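Local coordinates for protein beta-galactosidase (Bacillus circulans, PDB 4MAD) that probably hydrolyses terminal non-reducing beta-D-galactose residues from beta-D-galactosides, as a family 35 glycoside hydrolase with a (beta/alpha)8 catalytic barrel, at residues E266-T271 with T326-A331; E270-I275 with G280-Y285; G420-N425 with G430-N435; G426-I431 with E577-H582. All blocks are in the same frame, centred on the assembly; numbering follows the deposited sequence.

Following the chain from the N terminus, helix 265-276 comes first and serves two contacts. Contact 2 closes a tight return from that helix into strand 281-284, the eighth strand of the catalytic barrel. Contact 1 closes a wider loop that contains this return, setting the same helix beside helix 327-339; contacts 1 and 2 touch where Val268 CG1 lies 4.3 Å from Phe284 CE1. Contact 3, its centre about 45 Å from that of contact 1, zips the hairpin of strands 419-424 and 427-433 in the first all-beta domain. Contact 4 starts inside that hairpin and spans 145 residues, bringing its sheet against a loop of the neighbouring antiparallel sheet, between strands 569-577 and 584-588.

Contact 1 (E266-T271 with T326-A331); sequences ESVVET and TEKFYA
Val268 and Lys328 meet through aliphatic carbon: CG2 of the valine lies 4.0 Å from CE of the lysine, and the two side chains cross at about a right angle. A bend at chi3 (-129°) turns the outer lysine chain so that CD, CE and NZ all run close to that one methyl. The residue suits a buried place because its methylenes pack against valine while its ammonium group has polar partners of its own, a salt bridge to Asp316 and a hydrogen bond to the His250 carbonyl. The contact sets helix 265-276 beside helix 327-339 on the outside of the (beta/alpha)8 barrel, with Val268 also resting on Phe248 of the seventh barrel strand. Farther along, Val269 CG2 approaches Ala331 CB at 4.2 Å and comes about as close to Ala331 O, 4.1 Å. The small methyl of Ala331 points at the facing helix and lets the backbones draw in, with 7.1 Å between Val269 CA and Ala331 CA. Helix 327-339 is started by Thr326 at its N-cap. Thr326 OG1 accepts from Phe329 N at 3.1 Å, a job that suits a short hydroxyl side chain able to fold back onto the first helical turn.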
# COMPACT_ATOMS: atom_id res chain seq x y z
N GLU A 266 25.30 -9.68 3.18
CA GLU A 266 25.99 -10.89 2.83
C GLU A 266 25.04 -11.87 2.20
O GLU A 266 25.30 -12.47 1.21
CB GLU A 266 26.56 -11.53 4.07
CG GLU A 266 27.79 -10.86 4.56
CD GLU A 266 27.58 -9.71 5.56
OE1 GLU A 266 26.48 -9.22 5.71
OE2 GLU A 266 28.55 -9.33 6.20
N SER A 267 23.89 -11.97 2.81
CA SER A 267 22.86 -12.85 2.28
C SER A 267 22.36 -12.40 0.90
O SER A 267 22.33 -13.15 0.01
CB SER A 267 21.65 -12.96 3.22
OG SER A 267 20.63 -13.71 2.68
N VAL A 268 22.08 -11.13 0.77
CA VAL A 268 21.63 -10.63 -0.48
C VAL A 268 22.65 -10.85 -1.57
O VAL A 268 22.34 -11.26 -2.62
CB VAL A 268 21.36 -9.17 -0.36
CG1 VAL A 268 21.18 -8.55 -1.68
CG2 VAL A 268 20.18 -9.00 0.45
N VAL A 269 23.90 -10.61 -1.27
CA VAL A 269 24.96 -10.80 -2.27
C VAL A 269 25.02 -12.24 -2.74
O VAL A 269 25.17 -12.52 -3.88
CB VAL A 269 26.31 -10.36 -1.72
CG1 VAL A 269 27.43 -10.96 -2.46
CG2 VAL A 269 26.42 -8.91 -1.67
N GLU A 270 24.82 -13.17 -1.84
CA GLU A 270 25.02 -14.52 -2.24
C GLU A 270 24.01 -14.91 -3.32
O GLU A 270 24.32 -15.57 -4.27
CB GLU A 270 24.91 -15.44 -1.06
CG GLU A 270 24.88 -16.85 -1.42
CD GLU A 270 25.32 -17.78 -0.29
OE1 GLU A 270 25.40 -17.35 0.82
OE2 GLU A 270 25.54 -18.94 -0.54
N THR A 271 22.78 -14.52 -3.10
CA THR A 271 21.74 -14.78 -4.07
C THR A 271 21.87 -13.98 -5.36
O THR A 271 21.58 -14.47 -6.39
CB THR A 271 20.30 -14.71 -3.52
OG1 THR A 271 20.12 -15.70 -2.53
CG2 THR A 271 19.34 -14.93 -4.59
N THR A 326 22.46 2.71 2.30
CA THR A 326 22.59 1.71 3.32
C THR A 326 23.79 0.83 3.05
O THR A 326 24.35 0.91 2.03
CB THR A 326 21.42 0.80 3.28
OG1 THR A 326 21.37 0.18 2.01
CG2 THR A 326 20.12 1.57 3.55
N GLU A 327 24.13 -0.05 3.96
CA GLU A 327 25.18 -1.01 3.73
C GLU A 327 24.85 -1.95 2.54
O GLU A 327 25.70 -2.24 1.76
CB GLU A 327 25.48 -1.81 5.00
CG GLU A 327 26.34 -1.06 6.00
CD GLU A 327 26.47 -1.74 7.37
OE1 GLU A 327 26.46 -2.96 7.47
OE2 GLU A 327 26.59 -0.99 8.36
N LYS A 328 23.59 -2.34 2.40
CA LYS A 328 23.17 -3.17 1.31
C LYS A 328 23.46 -2.49 -0.01
O LYS A 328 23.96 -3.08 -0.92
CB LYS A 328 21.70 -3.43 1.41
CG LYS A 328 21.42 -4.77 1.70
CD LYS A 328 19.98 -5.10 1.47
CE LYS A 328 19.47 -5.75 2.66
NZ LYS A 328 18.10 -6.09 2.39
N PHE A 329 23.22 -1.19 -0.06
CA PHE A 329 23.42 -0.43 -1.28
C PHE A 329 24.88 -0.52 -1.76
O PHE A 329 25.11 -0.85 -2.87
CB PHE A 329 23.09 1.02 -0.99
CG PHE A 329 23.38 2.00 -2.11
CD1 PHE A 329 22.39 2.49 -2.90
CD2 PHE A 329 24.63 2.48 -2.32
CE1 PHE A 329 22.66 3.38 -3.89
CE2 PHE A 329 24.86 3.39 -3.31
CZ PHE A 329 23.88 3.83 -4.07
N TYR A 330 25.82 -0.28 -0.87
CA TYR A 330 27.23 -0.42 -1.25
C TYR A 330 27.61 -1.84 -1.65
O TYR A 330 28.37 -2.06 -2.52
CB TYR A 330 28.13 0.12 -0.15
CG TYR A 330 28.01 1.61 -0.01
CD1 TYR A 330 28.48 2.45 -0.99
CD2 TYR A 330 27.39 2.17 1.05
CE1 TYR A 330 28.38 3.80 -0.87
CE2 TYR A 330 27.30 3.48 1.19
CZ TYR A 330 27.78 4.31 0.23
OH TYR A 330 27.63 5.62 0.41
N ALA A 331 27.06 -2.79 -0.93
CA ALA A 331 27.36 -4.17 -1.16
C ALA A 331 26.92 -4.63 -2.56
O ALA A 331 27.65 -5.32 -3.25
CB ALA A 331 26.72 -5.02 -0.12

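Contact 2 (E270-I275 with G280-Y285); sequences ETLEEI and GSVNFY
This contact belongs to the last beta-alpha-beta unit of the catalytic barrel, in which helix 265-276 crosses over from strand 244-249 to strand 281-284. Helix and strand run roughly antiparallel, their local axes 9.3 Å apart, and the layer between them is filled by Leu272 and Ile275 from the helix and by Val282 and Phe284 from the strand. Leu272 forks against the end of the Phe284 ring: CD2 sits at the ring edge, in its plane, 3.9 Å from CZ, while CD1 touches CE2 and CZ. With CG anti to the backbone N (chi1 172°), the leucine holds both methyls out toward the strand. Its neighbours Val335 and Phe336 belong to helix 327-339, and Phe284 also meets Phe248 edge-to-face.

A turn farther on, Ile275 extends its longer branch, bringing CD1 within 4.2 Å of Val282 CG2, the two side chains crossing at about a right angle. Its other branch, CG2, lies 4.0 Å from Ser281 O. Branched aliphatic residues suit such a buried layer, since they fill it without bringing in polar groups. The return is pinned by Gly280 N donating to Ile275 O at 3.1 Å, a bent bond (138° at the hydrogen). Glycine fits here because a CB would collide with that carbonyl oxygen. Helix-on-strand packing of this kind, buried and largely apolar, is typical of the interface between the strands and the surrounding helices of a TIM barrel.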
# COMPACT_ATOMS: atom_id res chain seq x y z
N GLU A 270 24.82 -13.17 -1.84
CA GLU A 270 25.02 -14.52 -2.24
C GLU A 270 24.01 -14.91 -3.32
O GLU A 270 24.32 -15.57 -4.27
CB GLU A 270 24.91 -15.44 -1.06
CG GLU A 270 24.88 -16.85 -1.42
CD GLU A 270 25.32 -17.78 -0.29
OE1 GLU A 270 25.40 -17.35 0.82
OE2 GLU A 270 25.54 -18.94 -0.54
N THR A 271 22.78 -14.52 -3.10
CA THR A 271 21.74 -14.78 -4.07
C THR A 271 21.87 -13.98 -5.36
O THR A 271 21.58 -14.47 -6.39
CB THR A 271 20.30 -14.71 -3.52
OG1 THR A 271 20.12 -15.70 -2.53
CG2 THR A 271 19.34 -14.93 -4.59
N LEU A 272 22.31 -12.75 -5.26
CA LEU A 272 22.48 -11.92 -6.41
C LEU A 272 23.53 -12.52 -7.33
O LEU A 272 23.36 -12.57 -8.48
CB LEU A 272 22.91 -10.53 -5.99
CG LEU A 272 23.33 -9.56 -7.09
CD1 LEU A 272 22.24 -9.43 -8.01
CD2 LEU A 272 23.68 -8.27 -6.56
N GLU A 273 24.63 -12.98 -6.76
CA GLU A 273 25.69 -13.61 -7.53
C GLU A 273 25.15 -14.85 -8.22
O GLU A 273 25.45 -15.10 -9.34
CB GLU A 273 26.87 -14.00 -6.65
CG GLU A 273 27.70 -12.87 -6.21
CD GLU A 273 28.79 -12.54 -7.20
OE1 GLU A 273 28.79 -13.12 -8.28
OE2 GLU A 273 29.63 -11.72 -6.91
N GLU A 274 24.29 -15.58 -7.53
CA GLU A 274 23.72 -16.78 -8.09
C GLU A 274 22.96 -16.38 -9.33
O GLU A 274 22.96 -17.07 -10.27
CB GLU A 274 22.80 -17.47 -7.09
CG GLU A 274 22.69 -18.94 -7.23
CD GLU A 274 21.59 -19.58 -6.35
OE1 GLU A 274 20.96 -18.89 -5.54
OE2 GLU A 274 21.36 -20.77 -6.52
N ILE A 275 22.25 -15.29 -9.25
CA ILE A 275 21.48 -14.85 -10.37
C ILE A 275 22.36 -14.42 -11.52
O ILE A 275 22.16 -14.80 -12.62
CB ILE A 275 20.59 -13.66 -10.00
CG1 ILE A 275 19.51 -14.12 -9.04
CG2 ILE A 275 20.02 -13.01 -11.21
CD1 ILE A 275 18.62 -13.04 -8.52
N GLY A 280 21.63 -14.03 -15.56
CA GLY A 280 20.35 -13.47 -15.19
C GLY A 280 20.29 -11.96 -15.10
O GLY A 280 21.24 -11.32 -14.71
N SER A 281 19.13 -11.43 -15.49
CA SER A 281 18.74 -10.08 -15.22
C SER A 281 17.93 -10.05 -13.96
O SER A 281 17.42 -11.03 -13.53
CB SER A 281 17.93 -9.48 -16.33
OG SER A 281 18.64 -9.33 -17.49
N VAL A 282 17.86 -8.90 -13.34
CA VAL A 282 17.24 -8.83 -12.05
C VAL A 282 16.53 -7.51 -11.79
O VAL A 282 16.96 -6.50 -12.21
CB VAL A 282 18.27 -9.10 -10.97
CG1 VAL A 282 19.33 -8.07 -11.01
CG2 VAL A 282 17.62 -9.14 -9.58
N ASN A 283 15.42 -7.58 -11.11
CA ASN A 283 14.73 -6.42 -10.58
C ASN A 283 14.66 -6.51 -9.07
O ASN A 283 14.05 -7.36 -8.57
CB ASN A 283 13.34 -6.31 -11.16
CG ASN A 283 12.60 -5.08 -10.72
OD1 ASN A 283 13.16 -4.00 -10.65
ND2 ASN A 283 11.32 -5.25 -10.44
N PHE A 284 15.33 -5.61 -8.38
CA PHE A 284 15.36 -5.64 -6.96
C PHE A 284 13.99 -5.17 -6.40
O PHE A 284 13.56 -4.11 -6.73
CB PHE A 284 16.49 -4.75 -6.43
CG PHE A 284 17.78 -5.44 -6.25
CD1 PHE A 284 18.27 -5.64 -5.03
CD2 PHE A 284 18.51 -5.86 -7.32
CE1 PHE A 284 19.45 -6.29 -4.87
CE2 PHE A 284 19.68 -6.48 -7.14
CZ PHE A 284 20.14 -6.69 -5.93
N TYR A 285 13.37 -5.98 -5.56
CA TYR A 285 12.16 -5.62 -4.87
C TYR A 285 12.37 -5.61 -3.35
O TYR A 285 12.52 -6.63 -2.78
CB TYR A 285 11.08 -6.61 -5.24
CG TYR A 285 9.70 -6.11 -4.92
CD1 TYR A 285 8.87 -5.62 -5.90
CD2 TYR A 285 9.27 -6.05 -3.62
CE1 TYR A 285 7.63 -5.14 -5.58
CE2 TYR A 285 8.06 -5.54 -3.31
CZ TYR A 285 7.23 -5.10 -4.29
OH TYR A 285 6.02 -4.61 -3.94

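Contact 3 (G420-N425 with G430-N435); sequences GQVYVN and GIVERN
Three backbone hydrogen bonds join strand 419-424 to strand 427-433. Gly420 and Val432 exchange two of them, Gly420 N to Val432 O and Val432 N to Gly420 O, each 2.9 Å, while Val422 N donates to Gly430 O in the straightest of the three (171° at the hydrogen). Between these hydrogen-bonded pairs, Gln421 and Ile431 form a non-hydrogen-bonded pair, and the CA-H of Ile431 leans on Gly420 O with 3.1 Å between CA and O. Together they make an antiparallel beta hairpin, its second strand the outermost of its sheet in the first all-beta domain. Val422 and Val432 project from one face, where CG2 of each approaches the other at 4.4 Å; Leu441 of strand 440-445 packs on both. Gly420, without a side chain, lets Val432 CG2 lie over its backbone, 3.7 Å from Gly420 O. Beta-branched valines suit this layer because they favour extended backbone. On the other face, Gln421 CG meets Ile431 CG2 at 4.1 Å, the chains passing at a slant. Glutamine brings aliphatic carbon to the isoleucine and carries its amide farther, where NE2 donates to the carbonyl of Leu578. Gly430 adopts phi 153°, psi -169°, open to glycine because it has no CB to press on the preceding carbonyl oxygen.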
# COMPACT_ATOMS: atom_id res chain seq x y z
N GLY A 420 -13.48 -3.00 15.77
CA GLY A 420 -14.42 -2.00 16.19
C GLY A 420 -14.51 -1.80 17.67
O GLY A 420 -14.31 -2.70 18.42
N GLN A 421 -14.89 -0.59 18.03
CA GLN A 421 -15.11 -0.19 19.38
C GLN A 421 -16.60 0.03 19.60
O GLN A 421 -17.23 0.71 18.87
CB GLN A 421 -14.38 1.11 19.64
CG GLN A 421 -12.88 1.00 19.55
CD GLN A 421 -12.19 2.39 19.45
OE1 GLN A 421 -11.94 2.89 18.39
NE2 GLN A 421 -11.91 2.97 20.57
N VAL A 422 -17.13 -0.62 20.62
CA VAL A 422 -18.51 -0.66 20.89
C VAL A 422 -18.89 0.18 22.13
O VAL A 422 -18.29 0.11 23.11
CB VAL A 422 -18.97 -2.11 21.12
CG1 VAL A 422 -20.42 -2.20 21.27
CG2 VAL A 422 -18.53 -2.95 20.02
N TYR A 423 -19.95 0.96 21.96
CA TYR A 423 -20.51 1.86 22.94
C TYR A 423 -22.02 1.65 23.06
O TYR A 423 -22.70 1.53 22.07
CB TYR A 423 -20.23 3.33 22.57
CG TYR A 423 -18.75 3.57 22.30
CD1 TYR A 423 -17.90 4.01 23.29
CD2 TYR A 423 -18.20 3.30 21.07
CE1 TYR A 423 -16.56 4.18 23.05
CE2 TYR A 423 -16.89 3.49 20.82
CZ TYR A 423 -16.06 3.92 21.81
OH TYR A 423 -14.76 4.08 21.55
N VAL A 424 -22.49 1.65 24.29
CA VAL A 424 -23.89 1.57 24.58
C VAL A 424 -24.24 2.76 25.48
O VAL A 424 -23.68 2.92 26.50
CB VAL A 424 -24.22 0.27 25.31
CG1 VAL A 424 -25.56 0.32 25.85
CG2 VAL A 424 -24.06 -0.91 24.41
N ASN A 425 -25.14 3.61 25.02
CA ASN A 425 -25.60 4.76 25.78
C ASN A 425 -24.40 5.61 26.22
O ASN A 425 -24.37 6.12 27.28
CB ASN A 425 -26.43 4.34 26.96
CG ASN A 425 -27.83 3.98 26.59
OD1 ASN A 425 -28.36 4.50 25.66
ND2 ASN A 425 -28.42 3.10 27.32
N GLY A 430 -16.39 -2.32 24.84
CA GLY A 430 -15.29 -3.15 24.44
C GLY A 430 -14.97 -3.11 22.97
O GLY A 430 -15.47 -2.31 22.27
N ILE A 431 -14.11 -4.02 22.54
CA ILE A 431 -13.77 -4.10 21.14
C ILE A 431 -14.11 -5.45 20.57
O ILE A 431 -14.05 -6.43 21.25
CB ILE A 431 -12.29 -3.89 20.88
CG1 ILE A 431 -11.51 -4.89 21.66
CG2 ILE A 431 -11.85 -2.56 21.32
CD1 ILE A 431 -10.08 -4.52 21.76
N VAL A 432 -14.50 -5.46 19.32
CA VAL A 432 -14.59 -6.64 18.53
C VAL A 432 -13.49 -6.63 17.45
O VAL A 432 -13.20 -5.63 16.89
CB VAL A 432 -15.96 -6.77 17.86
CG1 VAL A 432 -17.02 -7.11 18.88
CG2 VAL A 432 -16.31 -5.53 17.19
N GLU A 433 -12.94 -7.79 17.20
CA GLU A 433 -11.82 -7.95 16.31
C GLU A 433 -12.08 -9.05 15.31
O GLU A 433 -12.72 -10.01 15.60
CB GLU A 433 -10.57 -8.27 17.12
CG GLU A 433 -10.15 -7.16 18.05
CD GLU A 433 -8.65 -7.18 18.37
OE1 GLU A 433 -8.31 -7.93 19.25
OE2 GLU A 433 -7.84 -6.43 17.77
N ARG A 434 -11.51 -8.89 14.13
CA ARG A 434 -11.73 -9.87 13.07
C ARG A 434 -11.22 -11.25 13.42
O ARG A 434 -11.79 -12.21 13.05
CB ARG A 434 -11.07 -9.40 11.77
CG ARG A 434 -11.24 -10.28 10.60
CD ARG A 434 -11.06 -9.56 9.31
NE ARG A 434 -11.12 -10.43 8.17
CZ ARG A 434 -11.15 -10.03 6.93
NH1 ARG A 434 -11.09 -8.76 6.66
NH2 ARG A 434 -11.21 -10.89 5.96
N ASN A 435 -10.09 -11.31 14.08
CA ASN A 435 -9.42 -12.56 14.35
C ASN A 435 -9.95 -13.16 15.61
O ASN A 435 -9.84 -12.63 16.68
CB ASN A 435 -7.91 -12.42 14.40
CG ASN A 435 -7.34 -11.93 13.09
OD1 ASN A 435 -6.33 -11.26 13.06
ND2 ASN A 435 -8.00 -12.24 12.04

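Contact 4 (G426-I431 with E577-H582); sequences GEYVGI and ELHKHH
A bulged edge strand of the first all-beta domain meets, in this contact, the loop that joins strands 569-577 and 584-588 of the neighbouring antiparallel sheet. The touch is light and centres on the imidazole of His579, whose CE1 corner points at strand 427-433. Ile431 CG2 comes to 4.1 Å from that CE1, near the plane of the ring and at its edge, with the two side chains crossing at about a right angle. Tyr428 approaches the same corner with its hydroxyl, OH to CE1 4.4 Å, again near the ring plane. No hydrogen bond joins segments 426-431 and 577-582 themselves; polar ties to the loop come from the partner strand 419-424, through Arg419 to His579 NE2 and Gln421 NE2 to the Leu578 carbonyl. With CG anti to the backbone N (chi1 177°), the long tyrosine side chain is directed at the loop, and Gly430 N lies over the centre of one face of its ring.

Histidine suits its place by offering a carbon to these neighbours while NE2 bonds to the arginine. Its loop is held from within by Glu577, whose OE2 accepts from His579 N at 2.8 Å and from Lys580 N at 2.9 Å. The two donors come from opposite faces of the carboxylate plane, a grip that fixes its rotation, and OE1 is engaged by Tyr550, Thr536 and Lys537. A carboxylate is apt here, as it can gather several N-H groups at a turn where regular strand bonding stops. Within the hairpin, Val429 and Gly430 both face Val422, which makes a classic beta bulge in an edge strand lying against a loop of the next beta domain.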
# COMPACT_ATOMS: atom_id res chain seq x y z
N GLY A 426 -23.44 5.72 25.35
CA GLY A 426 -22.34 6.60 25.56
C GLY A 426 -21.28 6.07 26.50
O GLY A 426 -20.37 6.78 26.86
N GLU A 427 -21.39 4.80 26.85
CA GLU A 427 -20.43 4.12 27.66
C GLU A 427 -19.67 3.09 26.84
O GLU A 427 -20.24 2.43 26.07
CB GLU A 427 -21.11 3.35 28.77
CG GLU A 427 -21.76 4.14 29.85
CD GLU A 427 -22.26 3.22 30.96
OE1 GLU A 427 -23.36 2.68 30.85
OE2 GLU A 427 -21.52 3.00 31.93
N TYR A 428 -18.40 2.92 27.05
CA TYR A 428 -17.62 1.98 26.30
C TYR A 428 -17.83 0.63 26.82
O TYR A 428 -17.75 0.43 27.98
CB TYR A 428 -16.15 2.30 26.50
CG TYR A 428 -15.14 1.37 25.85
CD1 TYR A 428 -14.98 1.32 24.50
CD2 TYR A 428 -14.34 0.57 26.59
CE1 TYR A 428 -14.10 0.51 23.90
CE2 TYR A 428 -13.41 -0.26 25.98
CZ TYR A 428 -13.29 -0.27 24.63
OH TYR A 428 -12.39 -1.06 23.99
N VAL A 429 -18.03 -0.31 25.94
CA VAL A 429 -18.20 -1.67 26.34
C VAL A 429 -17.08 -2.62 25.86
O VAL A 429 -16.82 -3.60 26.50
CB VAL A 429 -19.54 -2.23 25.85
CG1 VAL A 429 -20.70 -1.48 26.50
CG2 VAL A 429 -19.63 -2.14 24.33
N GLY A 430 -16.39 -2.32 24.84
CA GLY A 430 -15.29 -3.15 24.44
C GLY A 430 -14.97 -3.11 22.97
O GLY A 430 -15.47 -2.31 22.27
N ILE A 431 -14.11 -4.02 22.54
CA ILE A 431 -13.77 -4.10 21.14
C ILE A 431 -14.11 -5.45 20.57
O ILE A 431 -14.05 -6.43 21.25
CB ILE A 431 -12.29 -3.89 20.88
CG1 ILE A 431 -11.51 -4.89 21.66
CG2 ILE A 431 -11.85 -2.56 21.32
CD1 ILE A 431 -10.08 -4.52 21.76
N GLU A 577 -6.21 9.48 18.31
CA GLU A 577 -5.90 8.33 19.10
C GLU A 577 -7.17 7.64 19.54
O GLU A 577 -8.06 8.26 19.98
CB GLU A 577 -5.08 8.68 20.31
CG GLU A 577 -5.20 7.72 21.41
CD GLU A 577 -4.39 6.43 21.20
OE1 GLU A 577 -3.29 6.50 20.66
OE2 GLU A 577 -4.89 5.37 21.58
N LEU A 578 -7.20 6.35 19.30
CA LEU A 578 -8.33 5.50 19.56
C LEU A 578 -8.64 5.14 20.99
O LEU A 578 -9.74 4.99 21.33
CB LEU A 578 -8.31 4.23 18.69
CG LEU A 578 -8.27 4.43 17.20
CD1 LEU A 578 -8.31 3.13 16.44
CD2 LEU A 578 -9.28 5.39 16.75
N HIS A 579 -7.62 4.91 21.79
CA HIS A 579 -7.83 4.37 23.09
C HIS A 579 -7.29 5.11 24.30
O HIS A 579 -8.00 5.35 25.24
CB HIS A 579 -7.23 2.99 23.15
CG HIS A 579 -7.81 2.05 22.17
ND1 HIS A 579 -9.04 1.46 22.36
CD2 HIS A 579 -7.35 1.59 20.99
CE1 HIS A 579 -9.30 0.69 21.34
NE2 HIS A 579 -8.30 0.75 20.49
N LYS A 580 -6.00 5.36 24.27
CA LYS A 580 -5.32 5.86 25.43
C LYS A 580 -4.62 7.16 25.11
O LYS A 580 -3.87 7.20 24.25
CB LYS A 580 -4.34 4.85 25.94
CG LYS A 580 -4.95 3.63 26.51
CD LYS A 580 -3.88 2.67 26.86
CE LYS A 580 -4.34 1.45 27.59
NZ LYS A 580 -3.23 0.51 27.73
N HIS A 581 -4.93 8.19 25.87
CA HIS A 581 -4.55 9.54 25.54
C HIS A 581 -3.42 10.09 26.42
O HIS A 581 -3.28 9.68 27.52
CB HIS A 581 -5.79 10.43 25.63
CG HIS A 581 -6.93 9.90 24.82
ND1 HIS A 581 -6.96 9.98 23.46
CD2 HIS A 581 -8.04 9.23 25.18
CE1 HIS A 581 -8.04 9.38 23.01
NE2 HIS A 581 -8.71 8.93 24.04
N HIS A 582 -2.65 11.00 25.88
CA HIS A 582 -1.48 11.54 26.53
C HIS A 582 -1.31 13.01 26.19
O HIS A 582 -2.12 13.53 25.48
CB HIS A 582 -0.22 10.71 26.21
CG HIS A 582 -0.37 9.29 26.61
ND1 HIS A 582 -0.78 8.30 25.74
CD2 HIS A 582 -0.25 8.69 27.80
CE1 HIS A 582 -0.88 7.17 26.39
NE2 HIS A 582 -0.55 7.38 27.64